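Local coordinates for protein ricin B-related lectin (Polyporus squamosus, PDB 3PHZ) that binds galactose-containing, sialylated glycans through a ricin B-type beta-trefoil lectin domain and carries a calcium-binding C-terminal agglutinin domain, at residues M71-H76 with I108-T113; T82-Y87 with G128-W133. All coordinates share one frame; numbering follows the deposited sequence.

Contact 1. Residues M71-H76 with I108-T113. With GAL (beta-D-galactopyranose), chain C; NAG (2-acetamido-2-deoxy-beta-D-glucopyranose), chain B.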
loop_
_atom_site.group_PDB
_atom_site.type_symbol
_atom_site.label_atom_id
_atom_site.label_comp_id
_atom_site.label_asym_id
_atom_site.label_seq_id
_atom_site.Cartn_x
_atom_site.Cartn_y
_atom_site.Cartn_z
ATOM N N MET A 71 -7.326 8.641 30.883
ATOM C CA MET A 71 -6.958 8.612 32.271
ATOM C C MET A 71 -7.798 9.651 33.043
ATOM O O MET A 71 -7.796 10.840 32.696
ATOM C CB MET A 71 -5.513 8.976 32.420
ATOM C CG MET A 71 -5.009 8.787 33.856
ATOM S SD MET A 71 -3.231 9.002 34.044
ATOM C CE MET A 71 -2.531 7.573 33.337
ATOM N N ASP A 72 -8.460 9.181 34.086
ATOM C CA ASP A 72 -9.588 9.919 34.691
ATOM C C ASP A 72 -9.605 9.647 36.197
ATOM O O ASP A 72 -9.446 8.484 36.626
ATOM C CB ASP A 72 -10.838 9.390 33.959
ATOM C CG ASP A 72 -12.161 9.832 34.601
ATOM O OD1 ASP A 72 -12.365 9.616 35.841
ATOM O OD2 ASP A 72 -12.998 10.346 33.825
ATOM N N LEU A 73 -9.706 10.710 37.011
ATOM C CA LEU A 73 -9.799 10.535 38.464
ATOM C C LEU A 73 -11.267 10.303 38.782
ATOM O O LEU A 73 -12.124 11.221 38.615
ATOM C CB LEU A 73 -9.260 11.799 39.147
ATOM C CG LEU A 73 -9.238 11.837 40.689
ATOM C CD1 LEU A 73 -8.347 10.746 41.235
ATOM C CD2 LEU A 73 -8.669 13.225 41.023
ATOM N N ALA A 74 -11.539 9.075 39.195
ATOM C CA ALA A 74 -12.889 8.509 39.277
ATOM C C ALA A 74 -13.830 9.389 40.124
ATOM O O ALA A 74 -13.546 9.730 41.283
ATOM C CB ALA A 74 -12.863 7.126 39.819
ATOM N N GLY A 75 -14.941 9.775 39.518
ATOM C CA GLY A 75 -15.964 10.541 40.260
ATOM C C GLY A 75 -15.519 11.912 40.716
ATOM O O GLY A 75 -16.164 12.514 41.611
ATOM N N HIS A 76 -14.419 12.415 40.149
ATOM C CA HIS A 76 -13.841 13.730 40.505
ATOM C C HIS A 76 -13.345 13.837 41.958
ATOM O O HIS A 76 -13.114 14.966 42.437
ATOM C CB HIS A 76 -14.852 14.910 40.273
ATOM C CG HIS A 76 -15.598 14.842 38.971
ATOM N ND1 HIS A 76 -15.329 15.683 37.908
ATOM C CD2 HIS A 76 -16.592 14.025 38.556
ATOM C CE1 HIS A 76 -16.127 15.383 36.895
ATOM N NE2 HIS A 76 -16.894 14.374 37.260
ATOM N N ILE A 108 2.421 13.689 38.250
ATOM C CA ILE A 108 1.218 13.818 37.447
ATOM C C ILE A 108 0.089 14.254 38.354
ATOM O O ILE A 108 -0.417 13.441 39.146
ATOM C CB ILE A 108 0.881 12.486 36.746
ATOM C CG1 ILE A 108 2.105 11.958 35.972
ATOM C CG2 ILE A 108 -0.289 12.698 35.750
ATOM C CD1 ILE A 108 1.861 10.577 35.404
ATOM N N LYS A 109 -0.353 15.528 38.229
ATOM C CA LYS A 109 -1.285 16.087 39.209
ATOM C C LYS A 109 -2.630 16.389 38.551
ATOM O O LYS A 109 -2.649 16.942 37.434
ATOM C CB LYS A 109 -0.691 17.395 39.749
ATOM C CG LYS A 109 -1.576 18.050 40.834
ATOM C CD LYS A 109 -0.885 19.313 41.407
ATOM C CE LYS A 109 -1.105 20.558 40.512
ATOM N NZ LYS A 109 -0.465 21.731 41.177
ATOM N N SER A 110 -3.726 16.013 39.204
ATOM C CA SER A 110 -5.064 16.300 38.701
ATOM C C SER A 110 -5.271 17.822 38.623
ATOM O O SER A 110 -5.049 18.538 39.594
ATOM C CB SER A 110 -6.126 15.708 39.573
ATOM O OG SER A 110 -7.415 16.021 39.021
ATOM N N LYS A 111 -5.684 18.286 37.435
ATOM C CA LYS A 111 -5.973 19.707 37.209
ATOM C C LYS A 111 -7.112 20.079 38.163
ATOM O O LYS A 111 -7.090 21.171 38.733
ATOM C CB LYS A 111 -6.381 19.969 35.737
ATOM C CG LYS A 111 -6.743 21.463 35.420
ATOM C CD LYS A 111 -5.527 22.340 35.514
ATOM C CE LYS A 111 -5.832 23.844 35.248
ATOM N NZ LYS A 111 -5.626 24.007 33.822
ATOM N N GLU A 112 -8.070 19.164 38.363
ATOM C CA GLU A 112 -9.249 19.467 39.171
ATOM C C GLU A 112 -8.972 19.483 40.692
ATOM O O GLU A 112 -9.237 20.492 41.380
ATOM C CB GLU A 112 -10.393 18.503 38.873
ATOM C CG GLU A 112 -11.723 18.937 39.517
ATOM C CD GLU A 112 -12.900 18.057 39.131
ATOM O OE1 GLU A 112 -12.735 17.107 38.344
ATOM O OE2 GLU A 112 -14.025 18.295 39.628
ATOM N N THR A 113 -8.437 18.378 41.222
ATOM C CA THR A 113 -8.288 18.221 42.658
ATOM C C THR A 113 -6.958 18.612 43.252
ATOM O O THR A 113 -6.875 18.766 44.471
ATOM C CB THR A 113 -8.510 16.745 43.082
ATOM O OG1 THR A 113 -7.482 15.928 42.459
ATOM C CG2 THR A 113 -9.902 16.238 42.641
HETATM C C1 GAL C . -18.205 10.562 36.946
HETATM C C2 GAL C . -17.139 11.393 36.223
HETATM C C3 GAL C . -16.330 10.631 35.136
HETATM C C4 GAL C . -15.797 9.332 35.716
HETATM C C5 GAL C . -16.976 8.594 36.348
HETATM C C6 GAL C . -16.602 7.318 37.035
HETATM O O2 GAL C . -17.708 12.532 35.627
HETATM O O3 GAL C . -15.276 11.481 34.681
HETATM O O4 GAL C . -14.826 9.549 36.725
HETATM O O5 GAL C . -17.564 9.386 37.368
HETATM O O6 GAL C . -17.879 6.763 37.356
HETATM C C1 NAG B . -21.909 10.710 40.833
HETATM C C2 NAG B . -21.046 9.459 40.575
HETATM C C3 NAG B . -19.837 9.628 39.622
HETATM C C4 NAG B . -19.916 10.847 38.673
HETATM C C5 NAG B . -20.472 12.037 39.474
HETATM C C6 NAG B . -20.465 13.371 38.723
HETATM C C7 NAG B . -20.788 7.566 42.171
HETATM C C8 NAG B . -20.243 7.111 43.499
HETATM N N2 NAG B . -20.592 8.859 41.841
HETATM O O1 NAG B . -23.256 10.273 40.795
HETATM O O3 NAG B . -19.691 8.407 38.916
HETATM O O4 NAG B . -18.650 11.243 38.145
HETATM O O5 NAG B . -21.796 11.754 39.876
HETATM O O6 NAG B . -20.830 13.187 37.366
HETATM O O7 NAG B . -21.389 6.767 41.442
#
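In the galactose-binding site, H76 meets E112 across the contact and carries the sugar on its other ring nitrogen. H76 ND1 donates a hydrogen bond to E112 OE1 at 3.0 Å, with an N-H...O angle of 151°. The acceptor lies close to the imidazole plane, and OE1 uses its syn lone pair. Ring and carboxylate planes stand 74° apart. E112 gets there because its side chain runs extended, with CG anti to the backbone N (chi1 -170°). Through its other ring nitrogen, H76 NE2 is hydrogen-bonded to GAL O2 at 2.6 Å. E112 thus acts as a second-shell residue, and its bond and that of GAL O2 together hold the rotation of the imidazole. The site follows the ricin-type beta-trefoil pattern, in which an aspartate on a strand and the loop after it hold galactose. D72 takes two hydroxyls, O4 on OD1 at 2.6 Å and O3 on OD2 at 2.7 Å. G75 N donates to GAL O4 at 2.8 Å, so O4 is gripped by two residues of 71-76. N94 ND2 also bonds the galactose, and Q95 NE2 binds D72 OD2. L73 and T113 reach toward each other, tip to tip. L73 CD2 lies 3.3 Å from T113 OG1, whose hydroxyl is hydrogen-bonded to that of T115. T113 CG2 approaches the H76 carbonyl, with CG2 and H76 O 3.5 Å apart.

Contact 2. Residues T82-Y87 with G128-W133. With GAL (beta-D-galactopyranose), chain C; SIA (N-acetyl-alpha-neuraminic acid), chain E.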
loop_
_atom_site.group_PDB
_atom_site.type_symbol
_atom_site.label_atom_id
_atom_site.label_comp_id
_atom_site.label_asym_id
_atom_site.label_seq_id
_atom_site.Cartn_x
_atom_site.Cartn_y
_atom_site.Cartn_z
ATOM N N THR A 82 -8.638 7.403 45.793
ATOM C CA THR A 82 -9.567 7.431 44.645
ATOM C C THR A 82 -8.918 6.709 43.440
ATOM O O THR A 82 -7.797 7.040 43.061
ATOM C CB THR A 82 -9.926 8.890 44.280
ATOM O OG1 THR A 82 -10.642 9.468 45.392
ATOM C CG2 THR A 82 -10.847 8.910 43.072
ATOM N N ALA A 83 -9.616 5.739 42.862
ATOM C CA ALA A 83 -9.120 5.038 41.677
ATOM C C ALA A 83 -8.829 5.958 40.488
ATOM O O ALA A 83 -9.569 6.942 40.236
ATOM C CB ALA A 83 -10.106 3.964 41.266
ATOM N N ILE A 84 -7.740 5.642 39.767
ATOM C CA ILE A 84 -7.485 6.260 38.451
ATOM C C ILE A 84 -7.995 5.205 37.486
ATOM O O ILE A 84 -7.569 4.016 37.549
ATOM C CB ILE A 84 -5.951 6.507 38.181
ATOM C CG1 ILE A 84 -5.236 7.287 39.295
ATOM C CG2 ILE A 84 -5.742 7.176 36.799
ATOM C CD1 ILE A 84 -5.828 8.599 39.574
ATOM N N ILE A 85 -8.863 5.614 36.570
ATOM C CA ILE A 85 -9.518 4.723 35.628
ATOM C C ILE A 85 -9.312 5.188 34.155
ATOM O O ILE A 85 -8.812 6.292 33.922
ATOM C CB ILE A 85 -11.078 4.656 35.973
ATOM C CG1 ILE A 85 -11.701 6.051 35.829
ATOM C CG2 ILE A 85 -11.249 4.166 37.430
ATOM C CD1 ILE A 85 -13.254 6.124 35.910
ATOM N N GLY A 86 -9.734 4.354 33.190
ATOM C CA GLY A 86 -9.815 4.749 31.792
ATOM C C GLY A 86 -11.283 5.070 31.521
ATOM O O GLY A 86 -12.151 4.212 31.696
ATOM N N TYR A 87 -11.571 6.289 31.088
ATOM C CA TYR A 87 -12.987 6.665 30.872
ATOM C C TYR A 87 -13.217 7.376 29.518
ATOM O O TYR A 87 -12.319 8.035 28.972
ATOM C CB TYR A 87 -13.418 7.550 32.051
ATOM C CG TYR A 87 -14.932 7.676 32.281
ATOM C CD1 TYR A 87 -15.670 6.607 32.807
ATOM C CD2 TYR A 87 -15.605 8.825 31.923
ATOM C CE1 TYR A 87 -17.049 6.706 33.025
ATOM C CE2 TYR A 87 -16.993 8.952 32.123
ATOM C CZ TYR A 87 -17.701 7.889 32.659
ATOM O OH TYR A 87 -19.085 8.031 32.877
ATOM N N GLY A 128 0.286 -3.436 44.098
ATOM C CA GLY A 128 0.241 -1.984 43.991
ATOM C C GLY A 128 -0.954 -1.567 43.145
ATOM O O GLY A 128 -1.351 -2.278 42.198
ATOM N N THR A 129 -1.553 -0.459 43.529
ATOM C CA THR A 129 -2.701 0.052 42.785
ATOM C C THR A 129 -2.367 1.494 42.396
ATOM O O THR A 129 -1.410 2.091 42.944
ATOM C CB THR A 129 -3.970 0.055 43.585
ATOM O OG1 THR A 129 -3.751 0.718 44.835
ATOM C CG2 THR A 129 -4.409 -1.368 43.833
ATOM N N VAL A 130 -3.136 2.033 41.445
ATOM C CA VAL A 130 -2.783 3.332 40.932
ATOM C C VAL A 130 -3.943 4.265 41.347
ATOM O O VAL A 130 -5.095 4.059 40.912
ATOM C CB VAL A 130 -2.555 3.297 39.403
ATOM C CG1 VAL A 130 -2.116 4.704 38.903
ATOM C CG2 VAL A 130 -1.468 2.276 39.095
ATOM N N VAL A 131 -3.660 5.253 42.201
ATOM C CA VAL A 131 -4.775 6.032 42.757
ATOM C C VAL A 131 -4.380 7.491 42.820
ATOM O O VAL A 131 -3.199 7.824 42.717
ATOM C CB VAL A 131 -5.039 5.524 44.252
ATOM C CG1 VAL A 131 -5.420 4.039 44.236
ATOM C CG2 VAL A 131 -3.802 5.770 45.104
ATOM N N GLY A 132 -5.345 8.362 43.111
ATOM C CA GLY A 132 -5.034 9.741 43.430
ATOM C C GLY A 132 -4.799 9.896 44.939
ATOM O O GLY A 132 -5.462 9.216 45.771
ATOM N N TRP A 133 -3.836 10.729 45.272
ATOM C CA TRP A 133 -3.430 10.959 46.674
ATOM C C TRP A 133 -2.850 12.356 46.867
ATOM O O TRP A 133 -2.158 12.888 45.985
ATOM C CB TRP A 133 -2.428 9.874 47.118
ATOM C CG TRP A 133 -2.383 9.613 48.630
ATOM C CD1 TRP A 133 -1.733 10.369 49.583
ATOM C CD2 TRP A 133 -3.000 8.511 49.327
ATOM N NE1 TRP A 133 -1.936 9.809 50.841
ATOM C CE2 TRP A 133 -2.702 8.669 50.702
ATOM C CE3 TRP A 133 -3.794 7.424 48.913
ATOM C CZ2 TRP A 133 -3.180 7.767 51.682
ATOM C CZ3 TRP A 133 -4.250 6.489 49.870
ATOM C CH2 TRP A 133 -3.906 6.657 51.252
HETATM C C1 GAL C . -18.205 10.562 36.946
HETATM C C2 GAL C . -17.139 11.393 36.223
HETATM C C3 GAL C . -16.330 10.631 35.136
HETATM C C4 GAL C . -15.797 9.332 35.716
HETATM C C5 GAL C . -16.976 8.594 36.348
HETATM C C6 GAL C . -16.602 7.318 37.035
HETATM O O2 GAL C . -17.708 12.532 35.627
HETATM O O3 GAL C . -15.276 11.481 34.681
HETATM O O4 GAL C . -14.826 9.549 36.725
HETATM O O5 GAL C . -17.564 9.386 37.368
HETATM O O6 GAL C . -17.879 6.763 37.356
HETATM C C1 SIA E . -17.970 4.380 36.389
HETATM C C2 SIA E . -18.508 5.011 37.691
HETATM C C3 SIA E . -19.943 4.529 38.006
HETATM C C4 SIA E . -20.108 3.522 39.161
HETATM C C5 SIA E . -18.873 3.159 40.010
HETATM C C6 SIA E . -17.521 3.539 39.341
HETATM C C7 SIA E . -16.302 3.423 40.276
HETATM C C8 SIA E . -14.964 3.732 39.540
HETATM C C9 SIA E . -13.730 3.417 40.390
HETATM C C10 SIA E . -19.077 1.202 41.529
HETATM C C11 SIA E . -19.270 -0.312 41.702
HETATM N N5 SIA E . -19.030 1.729 40.296
HETATM O O1A SIA E . -16.783 3.970 36.346
HETATM O O1B SIA E . -18.703 4.295 35.375
HETATM O O4 SIA E . -21.111 4.018 40.060
HETATM O O6 SIA E . -17.560 4.876 38.788
HETATM O O7 SIA E . -16.466 4.354 41.354
HETATM O O8 SIA E . -14.838 3.049 38.274
HETATM O O9 SIA E . -13.595 2.002 40.602
HETATM O O10 SIA E . -18.944 1.922 42.513
HETATM O O HOH W 1 -7.116 2.526 39.867
#
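I84 turns its CG1 beside its own backbone N (chi1 -53°), and chi2 of -57° folds CD1 over the backbone of V131 and G132. I84 CD1 ends 3.6 Å from G132 N. V130 has CG1 anti to its N, which brings this methyl to 4.1 Å from I84 CG1. The two side chains form an apolar patch that V35 of strand 35-39 also touches. The backbones pair as antiparallel strands of the beta-trefoil domain, but their short segments run at 117° to each other. G132 N donates to T82 O at 2.8 Å, and I84 N to V130 O at 3.3 Å. A83 and V131 form the non-hydrogen-bonded pair between these bonds. Past the I84 N–V130 O bond the strands diverge, and one water donates to both I84 O and V130 O. Farther along strand 82-87, the Y87 ring turns one face to the galactose; GAL C4 sits over its centre, 3.6 Å from the ring plane, in a CH-pi arrangement. I85 CD1 packs on GAL C6, and A83 CB on SIA C9. The strand thus offers the glycan an apolar surface, while V130 O is satisfied by both a backbone N-H and a water.

Overall arrangement
Coming from the N terminus, after five earlier strands, the chain reaches strand 70-73 and the sugar-binding loop that follows it. It then returns along strand 82-87, the next strand of the same sheet. Strand 106-110 and the turn after it close the loop of contact 1 across 31 intervening residues. Strand 129-133 closes the loop of contact 2 across 40. The segments alternate, so the two loops cross. The contacts lie about 9 Å apart, centre to centre. They touch directly: D72 O and I85 N are probably hydrogen-bonded at 2.9 Å. Galactose touches both 71-76 and 82-87. Together the contacts tie the sugar-binding hairpin to two later parts of the lectin domain.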